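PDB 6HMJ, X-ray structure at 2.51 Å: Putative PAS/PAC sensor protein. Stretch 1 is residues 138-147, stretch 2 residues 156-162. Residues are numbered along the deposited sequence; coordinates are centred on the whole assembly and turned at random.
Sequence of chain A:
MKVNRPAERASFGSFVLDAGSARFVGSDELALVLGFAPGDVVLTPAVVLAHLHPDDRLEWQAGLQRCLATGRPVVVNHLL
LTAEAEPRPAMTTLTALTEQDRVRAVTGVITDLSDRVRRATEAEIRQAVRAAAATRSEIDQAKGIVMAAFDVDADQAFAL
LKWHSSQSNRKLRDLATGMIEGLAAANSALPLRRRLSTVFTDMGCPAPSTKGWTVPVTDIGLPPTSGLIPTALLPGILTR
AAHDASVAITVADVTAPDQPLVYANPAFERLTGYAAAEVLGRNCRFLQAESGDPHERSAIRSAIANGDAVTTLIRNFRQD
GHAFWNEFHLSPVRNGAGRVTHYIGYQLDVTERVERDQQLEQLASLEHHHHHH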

# COMPACT_ATOMS: atom_id res chain seq x y z
N GLU A 138 -0.92 6.65 2.50
CA GLU A 138 0.15 5.66 2.56
C GLU A 138 -0.10 4.66 3.68
O GLU A 138 0.14 3.46 3.50
N ILE A 139 -0.58 5.13 4.83
CA ILE A 139 -0.94 4.20 5.90
C ILE A 139 -2.05 3.27 5.43
O ILE A 139 -2.02 2.06 5.69
N ASP A 140 -3.04 3.81 4.72
CA ASP A 140 -4.12 2.97 4.19
C ASP A 140 -3.58 1.95 3.20
O ASP A 140 -4.02 0.80 3.19
N GLN A 141 -2.64 2.36 2.34
CA GLN A 141 -2.05 1.42 1.39
C GLN A 141 -1.26 0.34 2.12
O GLN A 141 -1.40 -0.85 1.83
N ALA A 142 -0.43 0.74 3.08
CA ALA A 142 0.34 -0.24 3.85
C ALA A 142 -0.59 -1.14 4.65
O ALA A 142 -0.33 -2.35 4.77
N LYS A 143 -1.67 -0.58 5.21
CA LYS A 143 -2.63 -1.41 5.92
C LYS A 143 -3.18 -2.50 5.01
O LYS A 143 -3.29 -3.66 5.40
N GLY A 144 -3.51 -2.13 3.77
CA GLY A 144 -4.04 -3.11 2.83
C GLY A 144 -3.01 -4.13 2.40
O GLY A 144 -3.32 -5.32 2.25
N ILE A 145 -1.76 -3.69 2.19
CA ILE A 145 -0.70 -4.62 1.82
C ILE A 145 -0.54 -5.69 2.90
O ILE A 145 -0.44 -6.88 2.60
N VAL A 146 -0.51 -5.27 4.16
CA VAL A 146 -0.38 -6.23 5.26
C VAL A 146 -1.60 -7.13 5.33
O VAL A 146 -1.48 -8.34 5.58
N MET A 147 -2.80 -6.57 5.14
CA MET A 147 -4.02 -7.36 5.20
C MET A 147 -3.95 -8.57 4.27
O MET A 147 -4.18 -9.71 4.69
N GLN A 156 -6.12 -6.22 12.70
CA GLN A 156 -4.88 -6.96 12.88
C GLN A 156 -3.75 -6.34 12.06
O GLN A 156 -2.64 -6.15 12.55
N ALA A 157 -4.03 -6.04 10.79
CA ALA A 157 -3.02 -5.41 9.94
C ALA A 157 -2.55 -4.09 10.54
O ALA A 157 -1.35 -3.81 10.59
N PHE A 158 -3.50 -3.27 10.99
CA PHE A 158 -3.14 -2.00 11.61
C PHE A 158 -2.40 -2.21 12.92
O PHE A 158 -1.45 -1.48 13.22
N ALA A 159 -2.80 -3.21 13.70
CA ALA A 159 -2.10 -3.50 14.95
C ALA A 159 -0.65 -3.90 14.68
O ALA A 159 0.26 -3.47 15.40
N LEU A 160 -0.42 -4.70 13.64
CA LEU A 160 0.94 -5.10 13.29
C LEU A 160 1.76 -3.90 12.85
O LEU A 160 2.95 -3.80 13.17
N LEU A 161 1.16 -2.99 12.09
CA LEU A 161 1.85 -1.77 11.71
C LEU A 161 2.24 -0.96 12.94
O LEU A 161 3.34 -0.39 13.00
N LYS A 162 1.35 -0.88 13.93
CA LYS A 162 1.69 -0.21 15.18
C LYS A 162 2.78 -0.96 15.92
O LYS A 162 3.71 -0.35 16.47

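Two helical segments cross at 111°, with their axes 8.5 Å apart at closest approach. The contact buries 375 Å² in total. It is built round L161, A157 and V146.

L161 points toward the first helix. Its chi1 is m and its chi2 is t. The side chain fits as a knob into the hole formed by I139, A142, K143 and V146. L161 CD1 lies 4.1 Å from A142 CB and 3.7 Å from K143 N, so this methyl reaches the backbone. L161 CD2 lies 4.1 Å from V146 CG2.

A157 also points toward the first helix. Here the backbones come nearest: CA of A157 is 5.2 Å from CA of M147. A157 CB packs 3.4 Å from M147 CG, 3.6 Å from V146 CG1 and 3.5 Å from K143 O.

V146, with chi1 t, points toward the second helix. Its CG1 also meets L160 CD1 at 4.2 Å.

F158, chi1 t, extends the contact. I139 CG2 approaches the ring edge, 4.2 Å from F158 CE1. K143, chi1 t, brings its CE to 3.8 Å from F158 CD1.

No hydrogen bond joins the two stretches. The packing is largely apolar, and Q141 NE2 and Q156 OE1 are hydrogen-bonded elsewhere in the structure.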

# COMPACT_ATOMS: atom_id res chain seq x y z
CB GLU A 138 1.50 6.36 2.75
CG GLU A 138 2.05 6.96 1.48
CD GLU A 138 3.48 7.43 1.64
OE1 GLU A 138 3.81 7.99 2.70
OE2 GLU A 138 4.29 7.22 0.70
CB ILE A 139 -1.35 4.97 7.17
CG1 ILE A 139 -0.13 5.71 7.74
CG2 ILE A 139 -1.96 4.02 8.19
CD1 ILE A 139 -0.42 6.51 9.00
CB ASP A 140 -5.19 3.85 3.55
CG ASP A 140 -6.02 4.60 4.57
OD1 ASP A 140 -6.04 4.18 5.74
OD2 ASP A 140 -6.66 5.61 4.20
CB GLN A 141 -1.15 2.17 0.40
CG GLN A 141 -0.53 1.27 -0.66
CD GLN A 141 0.26 2.06 -1.69
OE1 GLN A 141 0.23 3.28 -1.70
NE2 GLN A 141 0.97 1.35 -2.55
CB ALA A 142 1.33 0.47 4.77
CB LYS A 143 -3.78 -0.56 6.46
CG LYS A 143 -4.72 -1.33 7.38
CD LYS A 143 -6.03 -0.60 7.67
CE LYS A 143 -5.84 0.77 8.29
NZ LYS A 143 -7.18 1.37 8.59
CB ILE A 145 0.62 -3.85 1.59
CG1 ILE A 145 0.54 -3.04 0.30
CG2 ILE A 145 1.79 -4.82 1.54
CD1 ILE A 145 1.71 -2.11 0.08
CB VAL A 146 -0.14 -5.48 6.59
CG1 VAL A 146 -0.31 -6.42 7.77
CG2 VAL A 146 1.24 -4.84 6.60
CB MET A 147 -5.23 -6.49 4.83
CG MET A 147 -5.72 -5.59 5.95
SD MET A 147 -7.14 -4.61 5.44
CE MET A 147 -8.38 -5.88 5.21
CB GLN A 156 -5.08 -8.43 12.50
CG GLN A 156 -6.08 -9.16 13.37
CD GLN A 156 -6.38 -10.56 12.87
OE1 GLN A 156 -6.51 -10.79 11.67
NE2 GLN A 156 -6.51 -11.50 13.80
CB ALA A 157 -3.58 -5.19 8.54
CB PHE A 158 -4.40 -1.16 11.84
CG PHE A 158 -4.13 0.24 12.27
CD1 PHE A 158 -3.72 1.20 11.36
CD2 PHE A 158 -4.28 0.61 13.60
CE1 PHE A 158 -3.46 2.49 11.75
CE2 PHE A 158 -4.02 1.90 14.00
CZ PHE A 158 -3.61 2.84 13.08
CB ALA A 159 -2.83 -4.60 15.72
CB LEU A 160 0.93 -6.16 12.20
CG LEU A 160 0.55 -7.58 12.61
CD1 LEU A 160 0.48 -8.48 11.39
CD2 LEU A 160 1.53 -8.14 13.62
CB LEU A 161 0.99 -0.93 10.77
CG LEU A 161 0.89 -1.42 9.32
CD1 LEU A 161 -0.08 -0.55 8.53
CD2 LEU A 161 2.25 -1.43 8.65
CB LYS A 162 0.45 -0.07 16.06
CG LYS A 162 -0.62 0.85 15.50
CD LYS A 162 -1.65 1.26 16.56
CE LYS A 162 -2.60 0.12 16.89
NZ LYS A 162 -3.65 0.55 17.86